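Local coordinates for cystathionine beta-lyase family protein, YNBB B.subtilis ortholog (Clostridium acetobutylicum, PDB 3HVY) that binds pyridoxal phosphate and probably acts as a carbon-sulfur lyase of the methionine gamma-lyase family, with a putative role in aluminium resistance, at residues K36-I41 and E303-A308; N212-V217 and E261-Q266; V322-K325 and K329-D332. All blocks are in the same frame, centred on the assembly; numbering follows the deposited sequence.

Interaction 1. Residues K36-I41 and E303-A308; sequences KYYDEI and EAVKGA. With EDO (1,2-ethanediol), chain Y.
Two long helices, 18-55 and 287-317, meet here through a CH-pi contact, Tyr38 with Val305, beside a salt bridge between Asp39 and Lys306. Val305 CG1 stands 3.8 Å from the centroid of the Tyr38 ring and only 8° off its normal, so the methyl sits squarely over the middle of the face. The CG1 branch is the one that reaches the ring because it lies anti to the backbone N (chi1 179°). On the opposite face rests Tyr37 CD1, and the phenol is thus sandwiched; its OH is bonded to the backbone N of Arg330. Within the fold-type I architecture expected of this pyridoxal-phosphate family, the pairing joins a helix from the N-terminal part of the chain to the one leading into the five-stranded antiparallel sheet. Lys306 is extended beyond CG, which carries NZ across to Asp39 OD1 at 2.7 Å, on that oxygen's syn lone pair. A 1,2-ethanediol, probably from the crystallisation liquor, bridges Lys306 to Glu303: its O2 takes a weak bond from Lys306 NZ (2.8 Å) and donates to Glu303 OE2. Its O1 donates to Glu303 OE1 at 2.6 Å, and OE1 also accepts from the backbone N of Phe411.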
# COMPACT_ATOMS: atom_id res chain seq x y z
N LYS D 36 -23.54 -19.29 -24.53
CA LYS D 36 -24.22 -18.13 -25.13
C LYS D 36 -25.30 -17.58 -24.22
O LYS D 36 -25.55 -16.37 -24.14
CB LYS D 36 -24.82 -18.50 -26.53
CG LYS D 36 -23.72 -18.68 -27.59
CD LYS D 36 -24.25 -19.00 -29.01
N TYR D 37 -25.94 -18.48 -23.51
CA TYR D 37 -26.94 -18.08 -22.55
C TYR D 37 -26.28 -17.25 -21.43
O TYR D 37 -26.83 -16.23 -21.01
CB TYR D 37 -27.61 -19.34 -22.00
CG TYR D 37 -28.50 -19.12 -20.81
CD1 TYR D 37 -27.99 -19.18 -19.53
CD2 TYR D 37 -29.88 -18.91 -20.97
CE1 TYR D 37 -28.80 -19.00 -18.45
CE2 TYR D 37 -30.69 -18.73 -19.91
CZ TYR D 37 -30.15 -18.78 -18.64
OH TYR D 37 -30.93 -18.62 -17.56
N TYR D 38 -25.14 -17.70 -20.93
CA TYR D 38 -24.45 -16.92 -19.87
C TYR D 38 -23.94 -15.59 -20.35
O TYR D 38 -23.89 -14.61 -19.56
CB TYR D 38 -23.35 -17.73 -19.19
CG TYR D 38 -23.96 -18.89 -18.42
CD1 TYR D 38 -24.78 -18.68 -17.33
CD2 TYR D 38 -23.76 -20.20 -18.84
CE1 TYR D 38 -25.37 -19.77 -16.67
CE2 TYR D 38 -24.35 -21.27 -18.17
CZ TYR D 38 -25.14 -21.06 -17.11
OH TYR D 38 -25.76 -22.15 -16.51
N ASP D 39 -23.58 -15.51 -21.62
CA ASP D 39 -23.12 -14.23 -22.19
C ASP D 39 -24.19 -13.16 -22.14
O ASP D 39 -23.88 -11.98 -22.03
CB ASP D 39 -22.65 -14.42 -23.61
CG ASP D 39 -21.35 -15.14 -23.69
OD1 ASP D 39 -20.66 -15.30 -22.67
OD2 ASP D 39 -21.04 -15.54 -24.82
N GLU D 40 -25.43 -13.59 -22.31
CA GLU D 40 -26.61 -12.69 -22.24
C GLU D 40 -26.80 -12.11 -20.85
O GLU D 40 -27.04 -10.92 -20.69
CB GLU D 40 -27.86 -13.46 -22.62
CG GLU D 40 -27.84 -13.89 -24.10
CD GLU D 40 -28.99 -14.83 -24.44
OE1 GLU D 40 -29.86 -15.04 -23.57
OE2 GLU D 40 -29.00 -15.36 -25.57
N ILE D 41 -26.66 -12.99 -19.86
CA ILE D 41 -26.70 -12.57 -18.48
C ILE D 41 -25.50 -11.66 -18.14
O ILE D 41 -25.67 -10.64 -17.47
CB ILE D 41 -26.72 -13.80 -17.54
CG1 ILE D 41 -28.09 -14.51 -17.63
CG2 ILE D 41 -26.47 -13.39 -16.09
CD1 ILE D 41 -28.17 -15.75 -16.78
N GLU D 303 -16.72 -16.20 -16.32
CA GLU D 303 -15.61 -17.08 -16.66
C GLU D 303 -15.62 -18.32 -15.73
O GLU D 303 -15.40 -19.45 -16.19
CB GLU D 303 -14.27 -16.37 -16.52
CG GLU D 303 -14.04 -15.21 -17.50
CD GLU D 303 -14.09 -15.66 -18.96
OE1 GLU D 303 -13.23 -16.47 -19.36
OE2 GLU D 303 -15.00 -15.20 -19.70
N ALA D 304 -15.91 -18.10 -14.46
CA ALA D 304 -15.91 -19.20 -13.47
C ALA D 304 -17.13 -20.11 -13.71
O ALA D 304 -17.01 -21.32 -13.66
CB ALA D 304 -15.88 -18.65 -12.07
N VAL D 305 -18.27 -19.52 -14.04
CA VAL D 305 -19.45 -20.27 -14.41
C VAL D 305 -19.15 -21.17 -15.61
O VAL D 305 -19.45 -22.36 -15.58
CB VAL D 305 -20.70 -19.41 -14.64
CG1 VAL D 305 -21.91 -20.29 -15.07
CG2 VAL D 305 -21.10 -18.57 -13.38
N LYS D 306 -18.57 -20.61 -16.68
CA LYS D 306 -18.20 -21.39 -17.84
C LYS D 306 -17.28 -22.52 -17.48
O LYS D 306 -17.43 -23.58 -18.01
CB LYS D 306 -17.61 -20.50 -18.91
CG LYS D 306 -18.65 -19.59 -19.55
CD LYS D 306 -18.01 -18.71 -20.68
CE LYS D 306 -19.04 -17.75 -21.29
NZ LYS D 306 -18.61 -16.98 -22.49
N GLY D 307 -16.33 -22.29 -16.58
CA GLY D 307 -15.44 -23.35 -16.12
C GLY D 307 -16.19 -24.44 -15.42
O GLY D 307 -15.94 -25.60 -15.64
N ALA D 308 -17.17 -24.07 -14.61
CA ALA D 308 -17.96 -25.05 -13.88
C ALA D 308 -18.79 -25.97 -14.86
O ALA D 308 -18.80 -27.20 -14.76
CB ALA D 308 -18.92 -24.31 -12.89
C1 EDO Y . -14.17 -17.10 -22.87
O1 EDO Y . -13.14 -16.99 -21.90
C2 EDO Y . -15.51 -17.10 -22.17
O2 EDO Y . -16.09 -15.80 -22.03

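Interaction 2. Residues N212-V217 and E261-Q266; sequences NVIVFV and EEYVTQ
Ile214 and Tyr263 pack a strand of the seven-stranded mixed sheet against helix 261-271, a helix-on-sheet contact of the large domain in the fold-type I arrangement expected for this family. From Ile214, whose CB points toward the helix, the side chain runs out over the phenol. CG1 comes first: it lies 4.0 Å from the centroid of the Tyr263 ring, 23° off the normal, which makes this a CH-pi contact displaced toward the rim. Its nearest ring atom is Tyr263 CZ at 3.7 Å, so this methylene covers the hydroxyl-bearing side. With chi2 close to trans (170°), CD1 continues away from the backbone along the same face and ends 3.6 Å from Tyr263 CE1, with Tyr263 CD1 next. The aliphatic arm therefore runs over the CZ-CE1-CD1 side of the face, back toward the helix. Tyr263 also touches Ile237 of the neighbouring strand 237-241, as Ile214 does. At the phenol's far end the link is polar and indirect. Tyr263 OH is too far from Asn212 O for a direct bond, and one water spans the gap, 2.9 Å from Tyr263 OH and donating to Asn212 O at 2.9 Å.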
# COMPACT_ATOMS: atom_id res chain seq x y z
N ASN D 212 -42.98 -9.29 8.68
CA ASN D 212 -41.98 -8.63 9.51
C ASN D 212 -40.70 -9.43 9.79
O ASN D 212 -39.65 -8.83 10.04
CB ASN D 212 -42.61 -8.24 10.84
CG ASN D 212 -43.72 -7.25 10.65
OD1 ASN D 212 -43.50 -6.16 10.13
ND2 ASN D 212 -44.93 -7.64 11.01
N VAL D 213 -40.79 -10.76 9.76
CA VAL D 213 -39.61 -11.59 10.00
C VAL D 213 -38.51 -11.19 9.01
O VAL D 213 -38.78 -10.98 7.84
CB VAL D 213 -39.96 -13.11 9.94
CG1 VAL D 213 -40.50 -13.50 8.53
CG2 VAL D 213 -38.77 -13.96 10.33
N ILE D 214 -37.28 -11.04 9.50
CA ILE D 214 -36.16 -10.69 8.64
C ILE D 214 -35.74 -11.87 7.78
O ILE D 214 -35.42 -12.93 8.27
CB ILE D 214 -34.92 -10.21 9.50
CG1 ILE D 214 -35.38 -9.07 10.44
CG2 ILE D 214 -33.75 -9.83 8.58
CD1 ILE D 214 -34.36 -8.61 11.52
N VAL D 215 -35.75 -11.70 6.47
CA VAL D 215 -35.23 -12.74 5.60
C VAL D 215 -33.79 -12.40 5.18
O VAL D 215 -33.54 -11.43 4.44
CB VAL D 215 -36.14 -12.96 4.40
CG1 VAL D 215 -35.44 -13.89 3.39
CG2 VAL D 215 -37.50 -13.48 4.87
N PHE D 216 -32.87 -13.19 5.72
CA PHE D 216 -31.44 -13.10 5.47
C PHE D 216 -30.99 -14.18 4.51
O PHE D 216 -31.33 -15.37 4.69
CB PHE D 216 -30.64 -13.24 6.78
CG PHE D 216 -29.15 -13.36 6.55
CD1 PHE D 216 -28.41 -12.27 6.07
CD2 PHE D 216 -28.49 -14.52 6.79
CE1 PHE D 216 -27.03 -12.40 5.84
CE2 PHE D 216 -27.14 -14.62 6.56
CZ PHE D 216 -26.43 -13.56 6.06
N VAL D 217 -30.27 -13.77 3.45
CA VAL D 217 -29.63 -14.77 2.52
C VAL D 217 -28.09 -14.64 2.48
O VAL D 217 -27.56 -13.58 2.17
CB VAL D 217 -30.19 -14.62 1.10
CG1 VAL D 217 -29.69 -15.74 0.12
CG2 VAL D 217 -31.72 -14.61 1.15
N GLU D 261 -31.90 -0.44 5.35
CA GLU D 261 -31.06 0.39 6.19
C GLU D 261 -31.11 -0.02 7.66
O GLU D 261 -30.10 -0.07 8.31
CB GLU D 261 -31.42 1.86 6.03
CG GLU D 261 -30.52 2.86 6.78
CD GLU D 261 -30.91 3.05 8.25
OE1 GLU D 261 -32.13 3.04 8.56
OE2 GLU D 261 -29.99 3.21 9.10
N GLU D 262 -32.27 -0.34 8.17
CA GLU D 262 -32.38 -0.72 9.56
C GLU D 262 -31.48 -1.91 9.86
O GLU D 262 -30.78 -1.90 10.83
CB GLU D 262 -33.85 -1.01 9.89
CG GLU D 262 -34.12 -1.66 11.22
CD GLU D 262 -35.62 -1.93 11.47
OE1 GLU D 262 -36.45 -1.74 10.55
OE2 GLU D 262 -35.95 -2.37 12.60
N TYR D 263 -31.50 -2.95 9.01
CA TYR D 263 -30.77 -4.18 9.29
C TYR D 263 -29.27 -4.07 8.99
O TYR D 263 -28.43 -4.63 9.73
CB TYR D 263 -31.42 -5.35 8.55
CG TYR D 263 -32.92 -5.42 8.77
CD1 TYR D 263 -33.47 -5.22 10.04
CD2 TYR D 263 -33.79 -5.69 7.73
CE1 TYR D 263 -34.85 -5.29 10.25
CE2 TYR D 263 -35.18 -5.80 7.93
CZ TYR D 263 -35.71 -5.59 9.19
OH TYR D 263 -37.11 -5.65 9.42
N VAL D 264 -28.92 -3.28 7.98
CA VAL D 264 -27.51 -3.07 7.66
C VAL D 264 -26.92 -2.26 8.79
O VAL D 264 -25.85 -2.60 9.31
CB VAL D 264 -27.33 -2.34 6.30
CG1 VAL D 264 -25.84 -2.03 6.06
CG2 VAL D 264 -27.89 -3.23 5.18
N THR D 265 -27.61 -1.20 9.22
CA THR D 265 -27.09 -0.39 10.30
C THR D 265 -26.86 -1.19 11.59
O THR D 265 -25.83 -1.00 12.28
CB THR D 265 -27.99 0.77 10.58
OG1 THR D 265 -27.90 1.62 9.46
CG2 THR D 265 -27.56 1.56 11.85
N GLN D 266 -27.80 -2.07 11.95
CA GLN D 266 -27.57 -2.87 13.15
C GLN D 266 -26.31 -3.78 13.04
O GLN D 266 -25.59 -4.03 14.05
CB GLN D 266 -28.78 -3.68 13.52
CG GLN D 266 -29.98 -2.90 14.11
CD GLN D 266 -29.62 -2.03 15.31
OE1 GLN D 266 -29.08 -2.49 16.32
NE2 GLN D 266 -29.92 -0.75 15.19
O HOH W 1 -38.57 -7.44 7.73

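Interaction 3. Residues V322-K325 and K329-D332; sequences VLPK and KRTD
Arg330 reaches back over a short turn to Pro324 and Lys325, tying the end of edge strand 321-323 to the loop that leads into strand 334-338 of the antiparallel sheet. Along 329-332, Lys329 comes first and points its CB away from Pro324; its ammonium group pairs with Glu34 of helix 18-55. Arg330 follows and carries the contact. Its chain is bent at chi2 (-51°) and then straightens, which brings one face of the guanidinium against the proline ring. Pro324 CB sits 3.7 Å above the guanidinium plane, offset toward the rim, and is 3.8 Å from Arg330 NE. At the guanidinium edge, Arg330 NH2 donates to Lys325 O at 3.0 Å with an N-H...O angle of 151°. The donor stands well above the carbonyl plane, 68° out of it, so the bond does not follow a lone pair. Pro324 O is also near, 3.3 Å from Arg330 NH2, but the angle is poor; that carbonyl accepts from Gln335 NE2 instead. Next along the chain, Thr331 OG1 bonds to Glu226, and Asp332 OD2 to Ser185 and Ser193. Arg330 NE bonds to Asp328 O and NH1 to Gln335 OE1. The acceptors named for the three nitrogens of this buried cation are thus all neutral, and they fix the rotation of the group while one face lies against proline carbon.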
# COMPACT_ATOMS: atom_id res chain seq x y z
N VAL D 322 -22.11 -35.85 -11.94
CA VAL D 322 -21.73 -34.48 -11.55
C VAL D 322 -22.98 -33.76 -11.11
O VAL D 322 -24.11 -34.16 -11.44
CB VAL D 322 -21.04 -33.73 -12.72
CG1 VAL D 322 -19.88 -34.55 -13.25
CG2 VAL D 322 -22.03 -33.41 -13.88
N LEU D 323 -22.79 -32.66 -10.37
CA LEU D 323 -23.91 -31.84 -9.97
C LEU D 323 -23.46 -30.43 -9.72
O LEU D 323 -22.52 -30.22 -8.97
CB LEU D 323 -24.52 -32.40 -8.71
CG LEU D 323 -25.91 -31.87 -8.39
CD1 LEU D 323 -26.92 -32.45 -9.43
CD2 LEU D 323 -26.27 -32.32 -7.00
N PRO D 324 -24.15 -29.45 -10.33
CA PRO D 324 -25.26 -29.61 -11.27
C PRO D 324 -24.80 -30.16 -12.61
O PRO D 324 -23.57 -30.25 -12.86
CB PRO D 324 -25.76 -28.17 -11.47
CG PRO D 324 -25.16 -27.39 -10.36
CD PRO D 324 -23.86 -28.04 -10.06
N LYS D 325 -25.77 -30.50 -13.47
CA LYS D 325 -25.45 -30.99 -14.81
C LYS D 325 -25.10 -29.78 -15.65
O LYS D 325 -25.44 -28.68 -15.29
CB LYS D 325 -26.62 -31.74 -15.42
CG LYS D 325 -27.06 -32.91 -14.55
CD LYS D 325 -25.99 -33.91 -14.29
CE LYS D 325 -26.55 -34.89 -13.21
NZ LYS D 325 -25.72 -36.06 -13.21
N LYS D 329 -29.12 -24.63 -15.34
CA LYS D 329 -28.73 -23.22 -15.27
C LYS D 329 -28.30 -22.87 -13.82
O LYS D 329 -28.94 -23.22 -12.84
CB LYS D 329 -29.82 -22.28 -15.80
CG LYS D 329 -30.21 -22.53 -17.33
CD LYS D 329 -29.01 -22.41 -18.30
CE LYS D 329 -29.42 -22.38 -19.79
NZ LYS D 329 -29.77 -23.70 -20.36
N ARG D 330 -27.14 -22.23 -13.73
CA ARG D 330 -26.47 -22.00 -12.47
C ARG D 330 -26.93 -20.80 -11.66
O ARG D 330 -27.49 -19.81 -12.18
CB ARG D 330 -24.97 -21.88 -12.75
CG ARG D 330 -24.37 -23.03 -13.58
CD ARG D 330 -24.73 -24.33 -13.00
NE ARG D 330 -24.36 -25.54 -13.77
CZ ARG D 330 -23.22 -26.20 -13.58
NH1 ARG D 330 -22.31 -25.75 -12.75
NH2 ARG D 330 -22.98 -27.32 -14.24
N THR D 331 -26.71 -20.93 -10.36
CA THR D 331 -26.94 -19.85 -9.45
C THR D 331 -25.70 -19.46 -8.69
O THR D 331 -25.65 -18.35 -8.10
CB THR D 331 -28.08 -20.19 -8.47
OG1 THR D 331 -28.57 -18.98 -7.91
CG2 THR D 331 -27.64 -21.12 -7.35
N ASP D 332 -24.70 -20.37 -8.64
CA ASP D 332 -23.40 -20.08 -8.08
C ASP D 332 -22.29 -20.67 -8.97
O ASP D 332 -22.58 -21.20 -10.03
CB ASP D 332 -23.31 -20.53 -6.63
CG ASP D 332 -23.35 -22.01 -6.48
OD1 ASP D 332 -22.98 -22.68 -7.45
OD2 ASP D 332 -23.73 -22.52 -5.41

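Overall arrangement
Interactions 1 and 3 touch through the Tyr38 hydroxyl already described, and helix 287-317, which carries Val305 and Lys306, also packs on Arg330 through Ala308, Val309 and Ala312. Interaction 2 stands apart on the seven-stranded sheet, about 31 Å from interaction 1 and 29 Å from interaction 3, centre to centre. Interaction 3 lies nearest the chain centre (13 Å), with Arg330 buried; interaction 1, at 16 Å, pairs buried Tyr38 and Val305 beside a more open salt bridge; interaction 2 is farthest out, at 20 Å, with Asn212 exposed. Each sets carbon against a flat group, the last a proline over one face of a guanidinium, but their polar parts differ: salt bridge, water bridge, direct carbonyl bond.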